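Local coordinates for protein beta-galactoside alpha-2,6-sialyltransferase (Photobacterium sp., PDB 2Z4T) that transfers sialic acid from a CMP-linked donor to the galactose of acceptors such as lactose, forming an alpha-2,6 linkage, at residues V121-P127 against S199-H204. Sequence-based numbering, arbitrary orientation.
Sequences VDHASLP and SSNTAH. With GAL (beta-D-galactopyranose), chain B; C5P (cytidine-5'-monophosphate), chain C.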
loop_
_atom_site.group_PDB
_atom_site.type_symbol
_atom_site.label_atom_id
_atom_site.label_comp_id
_atom_site.label_asym_id
_atom_site.label_seq_id
_atom_site.Cartn_x
_atom_site.Cartn_y
_atom_site.Cartn_z
ATOM N N VAL A 121 4.083 3.968 5.517
ATOM C CA VAL A 121 5.083 4.855 4.950
ATOM C C VAL A 121 5.658 4.285 3.655
ATOM O O VAL A 121 6.151 3.132 3.607
ATOM C CB VAL A 121 6.239 5.139 5.949
ATOM C CG1 VAL A 121 7.176 6.236 5.421
ATOM C CG2 VAL A 121 5.700 5.533 7.342
ATOM N N ASP A 122 5.622 5.111 2.611
ATOM C CA ASP A 122 6.231 4.769 1.348
ATOM C C ASP A 122 6.302 5.977 0.414
ATOM O O ASP A 122 5.408 6.826 0.394
ATOM C CB ASP A 122 5.458 3.623 0.669
ATOM C CG ASP A 122 6.012 3.293 -0.707
ATOM O OD1 ASP A 122 7.247 3.123 -0.834
ATOM O OD2 ASP A 122 5.226 3.220 -1.668
ATOM N N HIS A 123 7.355 6.022 -0.388
ATOM C CA HIS A 123 7.583 7.137 -1.288
ATOM C C HIS A 123 7.406 6.652 -2.720
ATOM O O HIS A 123 7.361 7.474 -3.638
ATOM C CB HIS A 123 9.013 7.656 -1.128
ATOM C CG HIS A 123 10.041 6.680 -1.607
ATOM N ND1 HIS A 123 10.394 5.559 -0.881
ATOM C CD2 HIS A 123 10.743 6.618 -2.766
ATOM C CE1 HIS A 123 11.285 4.861 -1.563
ATOM N NE2 HIS A 123 11.513 5.480 -2.710
ATOM N N ALA A 124 7.333 5.332 -2.906
ATOM C CA ALA A 124 7.334 4.715 -4.241
ATOM C C ALA A 124 5.908 4.451 -4.730
ATOM O O ALA A 124 5.021 5.259 -4.448
ATOM C CB ALA A 124 8.158 3.451 -4.239
ATOM N N SER A 125 5.674 3.351 -5.459
ATOM C CA SER A 125 4.332 3.089 -6.030
ATOM C C SER A 125 3.713 1.806 -5.513
ATOM O O SER A 125 2.573 1.799 -5.031
ATOM C CB SER A 125 4.362 3.028 -7.554
ATOM O OG SER A 125 4.941 4.194 -8.104
ATOM N N LEU A 126 4.478 0.726 -5.598
ATOM C CA LEU A 126 3.981 -0.594 -5.223
ATOM C C LEU A 126 3.534 -0.687 -3.760
ATOM O O LEU A 126 2.360 -1.020 -3.501
ATOM C CB LEU A 126 5.015 -1.655 -5.543
ATOM C CG LEU A 126 4.427 -3.037 -5.779
ATOM C CD1 LEU A 126 3.240 -2.991 -6.719
ATOM C CD2 LEU A 126 5.507 -3.910 -6.366
ATOM N N PRO A 127 4.434 -0.355 -2.798
ATOM C CA PRO A 127 4.023 -0.474 -1.393
ATOM C C PRO A 127 2.799 0.378 -1.075
ATOM O O PRO A 127 1.912 -0.062 -0.320
ATOM C CB PRO A 127 5.237 0.038 -0.621
ATOM C CG PRO A 127 6.405 -0.122 -1.581
ATOM C CD PRO A 127 5.813 0.141 -2.935
ATOM N N SER A 199 3.752 -0.242 8.729
ATOM C CA SER A 199 3.876 -0.720 7.377
ATOM C C SER A 199 4.868 0.129 6.592
ATOM O O SER A 199 4.801 1.362 6.606
ATOM C CB SER A 199 2.513 -0.723 6.669
ATOM O OG SER A 199 2.617 -1.351 5.394
ATOM N N SER A 200 5.770 -0.538 5.883
ATOM C CA SER A 200 6.756 0.166 5.096
ATOM C C SER A 200 7.144 -0.544 3.820
ATOM O O SER A 200 7.088 -1.781 3.734
ATOM C CB SER A 200 8.028 0.414 5.906
ATOM O OG SER A 200 9.039 0.970 5.076
ATOM N N ASN A 201 7.510 0.281 2.834
ATOM C CA ASN A 201 8.465 -0.072 1.784
ATOM C C ASN A 201 9.598 -0.932 2.390
ATOM O O ASN A 201 10.217 -0.539 3.382
ATOM C CB ASN A 201 9.004 1.241 1.180
ATOM C CG ASN A 201 9.994 1.027 0.050
ATOM O OD1 ASN A 201 11.065 0.433 0.243
ATOM N ND2 ASN A 201 9.665 1.564 -1.133
ATOM N N THR A 202 9.838 -2.106 1.813
ATOM C CA THR A 202 10.802 -3.056 2.358
ATOM C C THR A 202 12.238 -2.534 2.313
ATOM O O THR A 202 12.889 -2.410 3.376
ATOM C CB THR A 202 10.680 -4.445 1.667
ATOM O OG1 THR A 202 9.335 -4.929 1.823
ATOM C CG2 THR A 202 11.652 -5.466 2.269
ATOM N N ALA A 203 12.726 -2.214 1.106
ATOM C CA ALA A 203 14.111 -1.725 0.908
ATOM C C ALA A 203 14.444 -0.543 1.798
ATOM O O ALA A 203 15.599 -0.392 2.213
ATOM C CB ALA A 203 14.375 -1.354 -0.546
ATOM N N HIS A 204 13.426 0.278 2.082
ATOM C CA HIS A 204 13.573 1.500 2.882
ATOM C C HIS A 204 13.029 1.375 4.314
ATOM O O HIS A 204 12.805 2.400 4.967
ATOM C CB HIS A 204 12.862 2.668 2.177
ATOM C CG HIS A 204 13.499 3.060 0.886
ATOM N ND1 HIS A 204 14.389 4.108 0.786
ATOM C CD2 HIS A 204 13.411 2.519 -0.353
ATOM C CE1 HIS A 204 14.816 4.196 -0.462
ATOM N NE2 HIS A 204 14.249 3.238 -1.169
HETATM C C1 GAL B . 14.050 6.389 -5.562
HETATM C C2 GAL B . 14.928 5.639 -4.563
HETATM C C3 GAL B . 15.046 4.179 -4.993
HETATM C C4 GAL B . 13.658 3.575 -5.244
HETATM C C5 GAL B . 12.815 4.454 -6.171
HETATM C C6 GAL B . 11.358 3.994 -6.273
HETATM O O2 GAL B . 16.195 6.273 -4.475
HETATM O O3 GAL B . 15.732 3.429 -4.001
HETATM O O4 GAL B . 13.014 3.406 -4.000
HETATM O O5 GAL B . 12.788 5.764 -5.662
HETATM O O6 GAL B . 11.224 2.748 -6.925
HETATM O O3P C5P C . 8.851 0.516 -13.195
HETATM P P C5P C . 8.972 0.189 -11.754
HETATM O O1P C5P C . 9.519 1.419 -11.044
HETATM O O2P C5P C . 9.633 -1.152 -11.510
HETATM O "O5'" C5P C . 7.491 -0.050 -11.255
HETATM C "C5'" C5P C . 7.145 -0.069 -9.888
HETATM C "C4'" C5P C . 5.627 0.099 -9.861
HETATM O "O4'" C5P C . 5.266 1.357 -10.447
HETATM C "C3'" C5P C . 4.886 -0.919 -10.708
HETATM O "O3'" C5P C . 4.556 -2.105 -9.994
HETATM C "C2'" C5P C . 3.616 -0.180 -11.027
HETATM O "O2'" C5P C . 2.776 -0.107 -9.873
HETATM C "C1'" C5P C . 4.060 1.234 -11.213
HETATM N N1 C5P C . 4.264 1.515 -12.632
HETATM C C2 C5P C . 3.137 1.819 -13.445
HETATM N N3 C5P C . 3.294 2.106 -14.762
HETATM C C4 C5P C . 4.530 2.098 -15.330
HETATM C C5 C5P C . 5.667 1.798 -14.551
HETATM C C6 C5P C . 5.505 1.514 -13.184
HETATM O O2 C5P C . 1.991 1.820 -12.973
HETATM N N4 C5P C . 4.646 2.401 -16.648
#
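A side-chain hydrogen bond runs from Asn201 ND2 to Asp122 OD1 (2.9 Å), made where two neighbouring parallel strands of the first of the two Rossmann-like domains of this GT-B fold run out into the acceptor site. Both side chains do double duty. Asp122 OD1 also accepts from Ala124 N at 3.0 Å, an Asx turn, while its OD2 is held by Thr128; Asn201 OD1 accepts from His204 N (3.0 Å), and its ND2 also reaches Asp232, itself hydrogen-bonded to the galactose. Behind this link the strands pair in parallel: Val121 N donates to Ser199 O at 2.9 Å, and Asn201 N to Val121 O at 3.3 Å. Val121 and Ser200 point to the same face of the sheet, toward helix 205-216. Pro127, in the first turn of helix 126-141, packs its CG 3.7 Å from Asn201 ND2. Beyond the strand ends the two histidines make a T-shaped stack, the edge of His123 on the face of His204, centroids 4.5 Å apart, with His175 hydrogen-bonded to His204 ND1. Both rings of the pair converge on one galactose hydroxyl: O4 of GAL lies 2.9 Å from His123 NE2 and 3.1 Å from His204 NE2.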